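Local coordinates for protein Na-translocating NADH-quinone reductase subunit C NqrC (Shewanella oneidensis, PDB 4XHF) that is the flavoprotein subunit C of a sodium-translocating membrane complex, here as its soluble fragment with flavin mononucleotide bound in an FMN-binding domain, at residues K68-D80 with W234-Q246. Sequence-based numbering, arbitrary orientation.
Sequences KPLLINLDTGKVD and WFGVEGFQTFFNQ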
ATOM      1  N   LYS A  68       7.073  12.621  -4.235  1.00 11.45           N
ATOM      2  CA  LYS A  68       8.330  12.179  -4.824  1.00 13.10           C
ATOM      3  C   LYS A  68       8.313  10.667  -5.018  1.00 11.83           C
ATOM      4  O   LYS A  68       8.513   9.919  -4.061  1.00 10.37           O
ATOM      5  CB  LYS A  68       9.510  12.583  -3.938  1.00 16.46           C
ATOM      6  CG  LYS A  68      10.864  12.147  -4.467  1.00 21.82           C
ATOM      7  CD  LYS A  68      12.001  12.817  -3.700  1.00 27.59           C
ATOM      8  CE  LYS A  68      13.020  11.803  -3.212  1.00 31.63           C
ATOM      9  NZ  LYS A  68      14.016  12.379  -2.259  1.00 34.01           N
ATOM     10  N   PRO A  69       8.055  10.206  -6.252  1.00 12.40           N
ATOM     11  CA  PRO A  69       8.092   8.763  -6.508  1.00 13.96           C
ATOM     12  C   PRO A  69       9.503   8.203  -6.386  1.00 13.49           C
ATOM     13  O   PRO A  69      10.464   8.857  -6.794  1.00 14.37           O
ATOM     14  CB  PRO A  69       7.574   8.640  -7.947  1.00 15.60           C
ATOM     15  CG  PRO A  69       6.873   9.925  -8.227  1.00 15.66           C
ATOM     16  CD  PRO A  69       7.605  10.957  -7.435  1.00 15.90           C
ATOM     17  N   LEU A  70       9.614   7.005  -5.823  1.00 11.58           N
ATOM     18  CA  LEU A  70      10.903   6.363  -5.615  1.00 12.27           C
ATOM     19  C   LEU A  70      10.834   4.884  -5.938  1.00 12.02           C
ATOM     20  O   LEU A  70       9.871   4.210  -5.585  1.00 10.28           O
ATOM     21  CB  LEU A  70      11.369   6.534  -4.171  1.00 12.93           C
ATOM     22  CG  LEU A  70      11.721   7.943  -3.706  1.00 12.43           C
ATOM     23  CD1 LEU A  70      11.898   7.958  -2.202  1.00 14.00           C
ATOM     24  CD2 LEU A  70      12.983   8.417  -4.394  1.00 14.18           C
ATOM     25  N   LEU A  71      11.863   4.391  -6.616  1.00 11.59           N
ATOM     26  CA  LEU A  71      12.056   2.961  -6.785  1.00 12.15           C
ATOM     27  C   LEU A  71      13.132   2.538  -5.796  1.00 13.86           C
ATOM     28  O   LEU A  71      14.256   3.033  -5.853  1.00 15.60           O
ATOM     29  CB  LEU A  71      12.456   2.622  -8.222  1.00 16.28           C
ATOM     30  CG  LEU A  71      12.526   1.135  -8.580  1.00 18.38           C
ATOM     31  CD1 LEU A  71      11.147   0.487  -8.500  1.00 19.22           C
ATOM     32  CD2 LEU A  71      13.140   0.945  -9.963  1.00 18.41           C
ATOM     33  N   ILE A  72      12.783   1.640  -4.881  1.00 14.76           N
ATOM     34  CA  ILE A  72      13.702   1.236  -3.825  1.00 14.27           C
ATOM     35  C   ILE A  72      13.958  -0.262  -3.865  1.00 15.72           C
ATOM     36  O   ILE A  72      13.081  -1.048  -4.223  1.00 14.79           O
ATOM     37  CB  ILE A  72      13.168   1.631  -2.424  1.00 15.51           C
ATOM     38  CG1 ILE A  72      11.833   0.943  -2.127  1.00 16.62           C
ATOM     39  CG2 ILE A  72      13.020   3.142  -2.325  1.00 12.88           C
ATOM     40  CD1 ILE A  72      11.956  -0.277  -1.242  1.00 20.04           C
ATOM     41  N   ASN A  73      15.178  -0.644  -3.505  1.00 17.27           N
ATOM     42  CA  ASN A  73      15.541  -2.043  -3.362  1.00 16.85           C
ATOM     43  C   ASN A  73      15.027  -2.578  -2.033  1.00 14.85           C
ATOM     44  O   ASN A  73      15.427  -2.108  -0.969  1.00 15.69           O
ATOM     45  CB  ASN A  73      17.056  -2.211  -3.455  1.00 19.71           C
ATOM     46  CG  ASN A  73      17.480  -3.661  -3.485  1.00 21.39           C
ATOM     47  OD1 ASN A  73      17.551  -4.322  -2.451  1.00 23.66           O
ATOM     48  ND2 ASN A  73      17.770  -4.164  -4.677  1.00 24.29           N
ATOM     49  N   LEU A  74      14.136  -3.559  -2.099  1.00 15.48           N
ATOM     50  CA  LEU A  74      13.466  -4.065  -0.907  1.00 15.55           C
ATOM     51  C   LEU A  74      14.427  -4.709   0.088  1.00 16.05           C
ATOM     52  O   LEU A  74      14.250  -4.578   1.299  1.00 15.43           O
ATOM     53  CB  LEU A  74      12.383  -5.068  -1.308  1.00 15.51           C
ATOM     54  CG  LEU A  74      11.110  -4.451  -1.894  1.00 14.58           C
ATOM     55  CD1 LEU A  74      10.268  -5.509  -2.586  1.00 13.88           C
ATOM     56  CD2 LEU A  74      10.302  -3.756  -0.810  1.00 15.70           C
ATOM     57  N   ASP A  75      15.446  -5.398  -0.417  1.00 18.48           N
ATOM     58  CA  ASP A  75      16.396  -6.091   0.448  1.00 22.65           C
ATOM     59  C   ASP A  75      17.322  -5.127   1.184  1.00 21.67           C
ATOM     60  O   ASP A  75      17.607  -5.319   2.368  1.00 19.90           O
ATOM     61  CB  ASP A  75      17.231  -7.080  -0.369  1.00 25.61           C
ATOM     62  CG  ASP A  75      16.425  -8.275  -0.843  1.00 29.72           C
ATOM     63  OD1 ASP A  75      15.550  -8.748  -0.087  1.00 29.30           O
ATOM     64  OD2 ASP A  75      16.668  -8.745  -1.976  1.00 34.41           O
ATOM     65  N   THR A  76      17.784  -4.094   0.486  1.00 20.33           N
ATOM     66  CA  THR A  76      18.767  -3.167   1.044  1.00 22.02           C
ATOM     67  C   THR A  76      18.131  -1.881   1.561  1.00 20.16           C
ATOM     68  O   THR A  76      18.663  -1.238   2.466  1.00 20.15           O
ATOM     69  CB  THR A  76      19.836  -2.790   0.000  1.00 23.53           C
ATOM     70  OG1 THR A  76      19.253  -1.969  -1.018  1.00 22.92           O
ATOM     71  CG2 THR A  76      20.435  -4.036  -0.633  1.00 26.76           C
ATOM     72  N   GLY A  77      16.995  -1.508   0.982  1.00 18.14           N
ATOM     73  CA  GLY A  77      16.340  -0.260   1.329  1.00 18.16           C
ATOM     74  C   GLY A  77      16.900   0.920   0.552  1.00 19.94           C
ATOM     75  O   GLY A  77      16.469   2.058   0.745  1.00 19.98           O
ATOM     76  N   LYS A  78      17.863   0.648  -0.324  1.00 22.10           N
ATOM     77  CA  LYS A  78      18.481   1.691  -1.137  1.00 23.96           C
ATOM     78  C   LYS A  78      17.565   2.118  -2.278  1.00 19.41           C
ATOM     79  O   LYS A  78      16.755   1.331  -2.767  1.00 17.54           O
ATOM     80  CB  LYS A  78      19.824   1.210  -1.701  1.00 28.04           C
ATOM     81  CG  LYS A  78      20.508   2.215  -2.629  1.00 30.93           C
ATOM     82  CD  LYS A  78      21.896   1.755  -3.063  1.00 36.16           C
ATOM     83  CE  LYS A  78      21.835   0.566  -4.012  1.00 41.42           C
ATOM     84  NZ  LYS A  78      21.142   0.892  -5.292  1.00 43.58           N
ATOM     85  N   VAL A  79      17.704   3.373  -2.695  1.00 19.43           N
ATOM     86  CA  VAL A  79      16.962   3.900  -3.831  1.00 19.26           C
ATOM     87  C   VAL A  79      17.606   3.435  -5.135  1.00 19.65           C
ATOM     88  O   VAL A  79      18.807   3.616  -5.341  1.00 22.63           O
ATOM     89  CB  VAL A  79      16.907   5.449  -3.793  1.00 21.51           C
ATOM     90  CG1 VAL A  79      16.259   6.016  -5.055  1.00 22.96           C
ATOM     91  CG2 VAL A  79      16.157   5.922  -2.558  1.00 20.44           C
ATOM     92  N   ASP A  80      16.800   2.825  -6.000  1.00 17.47           N
ATOM     93  CA  ASP A  80      17.243   2.430  -7.334  1.00 18.78           C
ATOM     94  C   ASP A  80      16.754   3.424  -8.386  1.00 20.27           C
ATOM     95  O   ASP A  80      15.767   4.130  -8.179  1.00 20.70           O
ATOM     96  CB  ASP A  80      16.751   1.022  -7.677  1.00 18.81           C
ATOM     97  CG  ASP A  80      17.501  -0.061  -6.922  1.00 25.46           C
ATOM     98  OD1 ASP A  80      18.553   0.239  -6.317  1.00 28.03           O
ATOM     99  OD2 ASP A  80      17.042  -1.221  -6.942  1.00 28.24           O
ATOM    100  N   TRP A 234       4.024  -7.279   3.803  1.00 11.42           N
ATOM    101  CA  TRP A 234       4.635  -6.122   3.165  1.00 10.01           C
ATOM    102  C   TRP A 234       5.175  -5.110   4.163  1.00 10.24           C
ATOM    103  O   TRP A 234       5.984  -4.258   3.804  1.00 13.20           O
ATOM    104  CB  TRP A 234       3.635  -5.464   2.220  1.00  9.69           C
ATOM    105  CG  TRP A 234       3.571  -6.198   0.925  1.00 10.41           C
ATOM    106  CD1 TRP A 234       2.560  -6.994   0.475  1.00 11.13           C
ATOM    107  CD2 TRP A 234       4.589  -6.233  -0.079  1.00 10.02           C
ATOM    108  NE1 TRP A 234       2.881  -7.514  -0.756  1.00 11.50           N
ATOM    109  CE2 TRP A 234       4.122  -7.061  -1.117  1.00 11.66           C
ATOM    110  CE3 TRP A 234       5.849  -5.639  -0.202  1.00  9.74           C
ATOM    111  CZ2 TRP A 234       4.870  -7.309  -2.266  1.00 12.10           C
ATOM    112  CZ3 TRP A 234       6.588  -5.884  -1.342  1.00  9.90           C
ATOM    113  CH2 TRP A 234       6.097  -6.713  -2.359  1.00 10.98           C
ATOM    114  N   PHE A 235       4.738  -5.211   5.414  1.00 10.91           N
ATOM    115  CA  PHE A 235       5.346  -4.438   6.493  1.00 13.45           C
ATOM    116  C   PHE A 235       6.258  -5.333   7.332  1.00 14.74           C
ATOM    117  O   PHE A 235       6.738  -4.933   8.395  1.00 14.79           O
ATOM    118  CB  PHE A 235       4.268  -3.785   7.359  1.00 12.93           C
ATOM    119  CG  PHE A 235       3.559  -2.656   6.673  1.00 11.21           C
ATOM    120  CD1 PHE A 235       4.177  -1.426   6.515  1.00 14.26           C
ATOM    121  CD2 PHE A 235       2.283  -2.830   6.170  1.00 11.46           C
ATOM    122  CE1 PHE A 235       3.530  -0.389   5.877  1.00 14.58           C
ATOM    123  CE2 PHE A 235       1.631  -1.797   5.530  1.00 12.83           C
ATOM    124  CZ  PHE A 235       2.255  -0.575   5.383  1.00 16.39           C
ATOM    125  N   GLY A 236       6.506  -6.540   6.829  1.00 15.27           N
ATOM    126  CA  GLY A 236       7.365  -7.499   7.497  1.00 16.07           C
ATOM    127  C   GLY A 236       8.786  -7.449   6.971  1.00 15.95           C
ATOM    128  O   GLY A 236       9.125  -6.591   6.156  1.00 14.17           O
ATOM    129  N   VAL A 237       9.609  -8.389   7.423  1.00 17.95           N
ATOM    130  CA  VAL A 237      11.038  -8.373   7.132  1.00 17.44           C
ATOM    131  C   VAL A 237      11.337  -8.550   5.646  1.00 18.70           C
ATOM    132  O   VAL A 237      12.377  -8.102   5.163  1.00 20.85           O
ATOM    133  CB  VAL A 237      11.773  -9.467   7.930  1.00 18.60           C
ATOM    134  CG1 VAL A 237      11.559  -9.258   9.423  1.00 23.99           C
ATOM    135  CG2 VAL A 237      11.298 -10.853   7.520  1.00 17.79           C
ATOM    136  N   GLU A 238      10.428  -9.199   4.923  1.00 17.80           N
ATOM    137  CA  GLU A 238      10.594  -9.391   3.485  1.00 14.96           C
ATOM    138  C   GLU A 238       9.860  -8.303   2.698  1.00 13.28           C
ATOM    139  O   GLU A 238       9.778  -8.364   1.472  1.00 14.98           O
ATOM    140  CB  GLU A 238      10.100 -10.783   3.067  1.00 14.81           C
ATOM    141  CG  GLU A 238      10.794 -11.922   3.812  1.00 18.65           C
ATOM    142  CD  GLU A 238      10.580 -13.283   3.172  1.00 21.38           C
ATOM    143  OE1 GLU A 238      11.241 -13.575   2.153  1.00 22.29           O
ATOM    144  OE2 GLU A 238       9.762 -14.066   3.696  1.00 21.96           O
ATOM    145  N   GLY A 239       9.349  -7.303   3.414  1.00 12.46           N
ATOM    146  CA  GLY A 239       8.622  -6.201   2.807  1.00 11.64           C
ATOM    147  C   GLY A 239       9.383  -4.894   2.890  1.00 11.75           C
ATOM    148  O   GLY A 239      10.531  -4.810   2.459  1.00 13.10           O
ATOM    149  N   PHE A 240       8.744  -3.876   3.457  1.00 14.66           N
ATOM    150  CA  PHE A 240       9.307  -2.531   3.486  1.00 13.12           C
ATOM    151  C   PHE A 240      10.016  -2.196   4.795  1.00 14.14           C
ATOM    152  O   PHE A 240      10.357  -1.040   5.035  1.00 16.68           O
ATOM    153  CB  PHE A 240       8.202  -1.502   3.230  1.00 12.46           C
ATOM    154  CG  PHE A 240       7.691  -1.502   1.820  1.00 11.58           C
ATOM    155  CD1 PHE A 240       8.445  -0.952   0.797  1.00 11.59           C
ATOM    156  CD2 PHE A 240       6.459  -2.053   1.516  1.00 11.94           C
ATOM    157  CE1 PHE A 240       7.979  -0.953  -0.502  1.00 11.41           C
ATOM    158  CE2 PHE A 240       5.987  -2.056   0.219  1.00  9.71           C
ATOM    159  CZ  PHE A 240       6.749  -1.504  -0.792  1.00 11.41           C
ATOM    160  N   GLN A 241      10.254  -3.197   5.636  1.00 15.52           N
ATOM    161  CA  GLN A 241      10.811  -2.937   6.959  1.00 17.36           C
ATOM    162  C   GLN A 241      12.234  -2.390   6.871  1.00 15.14           C
ATOM    163  O   GLN A 241      12.579  -1.439   7.572  1.00 16.89           O
ATOM    164  CB  GLN A 241      10.787  -4.202   7.816  1.00 23.11           C
ATOM    165  CG  GLN A 241      10.208  -3.985   9.205  1.00 26.07           C
ATOM    166  CD  GLN A 241      10.035  -5.280   9.970  1.00 25.87           C
ATOM    167  OE1 GLN A 241       8.913  -5.744  10.185  1.00 25.04           O
ATOM    168  NE2 GLN A 241      11.146  -5.874  10.387  1.00 23.02           N
ATOM    169  N   THR A 242      13.053  -2.990   6.013  1.00 15.63           N
ATOM    170  CA  THR A 242      14.413  -2.507   5.798  1.00 18.32           C
ATOM    171  C   THR A 242      14.385  -1.062   5.319  1.00 16.31           C
ATOM    172  O   THR A 242      15.115  -0.218   5.830  1.00 17.53           O
ATOM    173  CB  THR A 242      15.171  -3.371   4.768  1.00 23.16           C
ATOM    174  OG1 THR A 242      15.391  -4.680   5.303  1.00 26.58           O
ATOM    175  CG2 THR A 242      16.522  -2.746   4.408  1.00 23.48           C
ATOM    176  N   PHE A 243      13.534  -0.793   4.335  1.00 15.52           N
ATOM    177  CA  PHE A 243      13.398   0.545   3.773  1.00 14.80           C
ATOM    178  C   PHE A 243      13.026   1.572   4.836  1.00 17.49           C
ATOM    179  O   PHE A 243      13.582   2.669   4.866  1.00 19.54           O
ATOM    180  CB  PHE A 243      12.353   0.539   2.657  1.00 12.63           C
ATOM    181  CG  PHE A 243      11.960   1.908   2.185  1.00 14.99           C
ATOM    182  CD1 PHE A 243      12.900   2.762   1.635  1.00 18.67           C
ATOM    183  CD2 PHE A 243      10.649   2.337   2.279  1.00 13.73           C
ATOM    184  CE1 PHE A 243      12.537   4.023   1.197  1.00 15.58           C
ATOM    185  CE2 PHE A 243      10.281   3.593   1.841  1.00 11.55           C
ATOM    186  CZ  PHE A 243      11.227   4.436   1.298  1.00 11.67           C
ATOM    187  N   PHE A 244      12.088   1.218   5.709  1.00 17.14           N
ATOM    188  CA  PHE A 244      11.671   2.125   6.771  1.00 18.55           C
ATOM    189  C   PHE A 244      12.794   2.333   7.785  1.00 19.55           C
ATOM    190  O   PHE A 244      13.026   3.454   8.239  1.00 18.96           O
ATOM    191  CB  PHE A 244      10.419   1.598   7.478  1.00 19.59           C
ATOM    192  CG  PHE A 244       9.155   1.724   6.669  1.00 19.66           C
ATOM    193  CD1 PHE A 244       9.048   2.643   5.634  1.00 21.82           C
ATOM    194  CD2 PHE A 244       8.065   0.922   6.952  1.00 21.27           C
ATOM    195  CE1 PHE A 244       7.884   2.752   4.898  1.00 22.50           C
ATOM    196  CE2 PHE A 244       6.899   1.029   6.221  1.00 22.12           C
ATOM    197  CZ  PHE A 244       6.808   1.944   5.192  1.00 20.72           C
ATOM    198  N   ASN A 245      13.491   1.257   8.139  1.00 22.58           N
ATOM    199  CA  ASN A 245      14.605   1.349   9.076  1.00 27.29           C
ATOM    200  C   ASN A 245      15.734   2.228   8.545  1.00 27.54           C
ATOM    201  O   ASN A 245      16.471   2.838   9.320  1.00 27.87           O
ATOM    202  CB  ASN A 245      15.145  -0.041   9.403  1.00 30.92           C
ATOM    203  CG  ASN A 245      14.261  -0.799  10.375  1.00 33.26           C
ATOM    204  OD1 ASN A 245      13.504  -0.204  11.144  1.00 32.32           O
ATOM    205  ND2 ASN A 245      14.360  -2.122  10.350  1.00 37.49           N
ATOM    206  N   GLN A 246      15.871   2.282   7.224  1.00 26.78           N
ATOM    207  CA  GLN A 246      16.856   3.155   6.597  1.00 26.29           C
ATOM    208  C   GLN A 246      16.442   4.617   6.731  1.00 25.89           C
ATOM    209  O   GLN A 246      17.285   5.494   6.921  1.00 30.09           O
ATOM    210  CB  GLN A 246      17.037   2.793   5.122  1.00 27.09           C
ATOM    211  CG  GLN A 246      17.718   1.456   4.886  1.00 31.31           C
ATOM    212  CD  GLN A 246      19.141   1.427   5.401  1.00 38.17           C
ATOM    213  OE1 GLN A 246      19.443   0.764   6.396  1.00 39.76           O
ATOM    214  NE2 GLN A 246      20.028   2.147   4.724  1.00 39.65           N
TER
HETATM  215  O   HOH W   1      12.553  -2.971   2.555  1.00 12.74           O
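L74 splits its two methyls between two aromatic rings: CD2 lies over a face of F240, 4.0 Å from the ring centroid and 29° off the normal, a CH-pi contact, while CD1 meets the edge of the W234 indole at CZ3, 3.9 Å away. Next to it I72 reaches two phenylalanines. Its CG1 sits between the backbone N and the carbonyl carbon (chi1 61°), over one face of F243 and offset toward the rim, and sends CD1 on to the edge of F240; the other branch, CG2, touches F243 CE1 at 3.7 Å. Farther along the turn, side chains of the helix meet backbone. T242 CG2 lies 3.3 Å from T76 O, and G77 O lies at the edge of the F243 ring, near its plane. G77 and F243 approach to 3.9 Å between CA atoms, with G77 in a left-handed backbone conformation (phi 85°) suited to glycine.

No direct hydrogen bond joins the segments; a water links them instead, 2.7 Å from L74 O and 2.7 Å from G239 O, and also accepting from F243 N near the start of the helix. The turn presented to that helix is shaped from within: N73 OD1 takes the T76 amide on a lone pair in an Asx motif, and T76 OG1 accepts from K78 N in an ST turn. Farther out, the indole N-H of W234 bonds to Y137 O, and D75 forms a salt bridge with R113. The contact thus seats the start of helix 241-249, with F240 at its N-cap position, and the loop before it on the hairpin turn and I72 of strand 67-73; F240 carries the packing on to A117 and V119 of strand 113-123, in the antiparallel sheet of this alpha+beta FMN-binding fold.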